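Local coordinates for putative periplasmic protein ydgH (Salmonella enterica subsp. enterica serovar Typhimurium, PDB 4EVU) that is of unknown function but is probably a periplasmic protein and possibly a secreted effector, this C-terminal piece being a YdgH/BhsA/McbA-like (DUF1471) domain, at residues B[24-29]-B[63-68]. Numbering follows the deposited sequence.
Sequences KFTGNY and NITISA. With SO4 (sulfate ion), chain E.
The ring of Tyr-29 meets Ile-64 obliquely, CD1 lying 3.9 Å from CD1 of the isoleucine, while Tyr-29 CB rests on its CG2 branch. Tyr-29 CG is anti to the backbone N (chi1 169°); the phenol OH bonds to Glu-8 of the second subunit, a job that suits tyrosine, apolar along the ring and polar at its end. The Phe-25 ring, whose CE2 is 4.2 Å from Ile-66 CG2, also packs on Val-39 and makes a cation-pi contact with Arg-42. Phe-25, Ile-64 and Ile-66 line the apolar face of an antiparallel ladder, against which helix 32-45 packs; beta-branched isoleucines suit an extended strand facing a helix. Strand 63-71 is central and strand 21-28 at the border of the chain's mixed sheet. Phe-25 and Ile-66 exchange two backbone hydrogen bonds, as do Gly-27 and Ile-64; Ile-66 N to Phe-25 O is 2.9 Å and nearly straight (168°). The other face carries the polar side chains of Lys-24, Thr-26, Thr-65 and Ser-67. There Thr-26 OG1 and Thr-65 OG1 share a 2.7 Å hydrogen bond across a non-hydrogen-bonded pair, where the backbones come close enough for short beta-branched hydroxyls to meet. The long aliphatic chain of Lys-24, bent at chi2 (-94°), crosses Thr-65, with CE 3.6 Å from Thr-65 CG2. At the strand end, Asn-63 N donates a 3.2 Å hydrogen bond to O2 of a sulfate, probably from the crystallisation liquor.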
loop_
_atom_site.group_PDB
_atom_site.type_symbol
_atom_site.label_atom_id
_atom_site.label_comp_id
_atom_site.label_asym_id
_atom_site.label_seq_id
_atom_site.Cartn_x
_atom_site.Cartn_y
_atom_site.Cartn_z
ATOM N N LYS B 24 11.151 -3.656 9.145
ATOM C CA LYS B 24 10.276 -4.808 8.915
ATOM C C LYS B 24 9.406 -4.965 10.133
ATOM O O LYS B 24 9.891 -5.071 11.234
ATOM C CB LYS B 24 11.125 -6.045 8.689
ATOM C CG LYS B 24 10.360 -7.186 8.090
ATOM C CD LYS B 24 9.823 -8.123 9.159
ATOM C CE LYS B 24 8.869 -9.149 8.532
ATOM N NZ LYS B 24 8.385 -10.096 9.586
ATOM N N PHE B 25 8.103 -4.971 9.924
ATOM C CA PHE B 25 7.169 -4.998 11.025
ATOM C C PHE B 25 5.787 -5.446 10.567
ATOM O O PHE B 25 5.508 -5.497 9.384
ATOM C CB PHE B 25 7.062 -3.614 11.676
ATOM C CG PHE B 25 6.457 -2.554 10.792
ATOM C CD1 PHE B 25 5.126 -2.170 10.936
ATOM C CD2 PHE B 25 7.220 -1.954 9.816
ATOM C CE1 PHE B 25 4.576 -1.210 10.116
ATOM C CE2 PHE B 25 6.687 -1.009 8.970
ATOM C CZ PHE B 25 5.373 -0.604 9.125
ATOM N N THR B 26 4.944 -5.757 11.550
ATOM C CA THR B 26 3.543 -6.106 11.324
ATOM C C THR B 26 2.684 -5.167 12.132
ATOM O O THR B 26 3.016 -4.881 13.282
ATOM C CB THR B 26 3.291 -7.526 11.803
ATOM O OG1 THR B 26 4.100 -8.436 11.060
ATOM C CG2 THR B 26 1.868 -7.918 11.643
ATOM N N GLY B 27 1.613 -4.662 11.518
ATOM C CA GLY B 27 0.633 -3.863 12.235
ATOM C C GLY B 27 -0.668 -3.710 11.494
ATOM O O GLY B 27 -0.865 -4.302 10.464
ATOM N N ASN B 28 -1.539 -2.880 12.027
ATOM C CA ASN B 28 -2.821 -2.622 11.410
ATOM C C ASN B 28 -2.684 -1.857 10.088
ATOM O O ASN B 28 -1.976 -0.840 10.011
ATOM C CB ASN B 28 -3.685 -1.837 12.376
ATOM C CG ASN B 28 -3.911 -2.583 13.676
ATOM O OD1 ASN B 28 -3.754 -2.032 14.763
ATOM N ND2 ASN B 28 -4.269 -3.856 13.562
ATOM N N TYR B 29 -3.344 -2.352 9.053
ATOM C CA TYR B 29 -3.224 -1.802 7.714
ATOM C C TYR B 29 -3.888 -0.419 7.628
ATOM O O TYR B 29 -3.236 0.596 7.349
ATOM C CB TYR B 29 -3.784 -2.805 6.685
ATOM C CG TYR B 29 -3.940 -2.212 5.309
ATOM C CD1 TYR B 29 -2.843 -1.684 4.603
ATOM C CD2 TYR B 29 -5.188 -2.154 4.696
ATOM C CE1 TYR B 29 -2.997 -1.109 3.379
ATOM C CE2 TYR B 29 -5.361 -1.596 3.462
ATOM C CZ TYR B 29 -4.259 -1.067 2.791
ATOM O OH TYR B 29 -4.447 -0.529 1.564
ATOM N N ASN B 63 -4.256 -7.124 9.482
ATOM C CA ASN B 63 -2.871 -6.722 9.663
ATOM C C ASN B 63 -2.147 -6.858 8.333
ATOM O O ASN B 63 -2.554 -7.577 7.412
ATOM C CB ASN B 63 -2.145 -7.537 10.753
ATOM C CG ASN B 63 -2.657 -7.239 12.172
ATOM O OD1 ASN B 63 -2.849 -6.082 12.554
ATOM N ND2 ASN B 63 -2.879 -8.293 12.957
ATOM N N ILE B 64 -1.058 -6.119 8.248
ATOM C CA ILE B 64 -0.147 -6.159 7.099
ATOM C C ILE B 64 1.279 -6.303 7.654
ATOM O O ILE B 64 1.583 -5.741 8.688
ATOM C CB ILE B 64 -0.322 -4.886 6.197
ATOM C CG1 ILE B 64 0.499 -5.015 4.947
ATOM C CG2 ILE B 64 -0.049 -3.585 6.952
ATOM C CD1 ILE B 64 0.236 -3.977 3.865
ATOM N N THR B 65 2.091 -7.124 7.008
ATOM C CA THR B 65 3.519 -7.244 7.289
ATOM C C THR B 65 4.244 -6.604 6.137
ATOM O O THR B 65 3.929 -6.838 4.991
ATOM C CB THR B 65 3.896 -8.734 7.461
ATOM O OG1 THR B 65 3.226 -9.248 8.606
ATOM C CG2 THR B 65 5.382 -8.901 7.649
ATOM N N ILE B 66 5.173 -5.713 6.462
ATOM C CA ILE B 66 5.851 -4.909 5.476
ATOM C C ILE B 66 7.306 -4.855 5.760
ATOM O O ILE B 66 7.706 -4.767 6.928
ATOM C CB ILE B 66 5.405 -3.428 5.626
ATOM C CG1 ILE B 66 4.086 -3.206 4.957
ATOM C CG2 ILE B 66 6.437 -2.433 5.017
ATOM C CD1 ILE B 66 4.213 -2.405 3.631
ATOM N N SER B 67 8.081 -4.793 4.672
ATOM C CA SER B 67 9.465 -4.395 4.811
ATOM C C SER B 67 9.805 -3.336 3.769
ATOM O O SER B 67 9.235 -3.300 2.694
ATOM C CB SER B 67 10.378 -5.565 4.664
ATOM O OG SER B 67 10.340 -6.097 3.392
ATOM N N ALA B 68 10.771 -2.498 4.128
ATOM C CA ALA B 68 11.241 -1.400 3.294
ATOM C C ALA B 68 12.717 -1.151 3.483
ATOM O O ALA B 68 13.228 -1.120 4.601
ATOM C CB ALA B 68 10.483 -0.105 3.609
HETATM S S SO4 E . -3.934 -11.495 10.780
HETATM O O1 SO4 E . -3.172 -11.932 9.610
HETATM O O2 SO4 E . -4.102 -10.038 10.706
HETATM O O3 SO4 E . -5.248 -12.132 10.785
HETATM O O4 SO4 E . -3.228 -11.834 12.029
#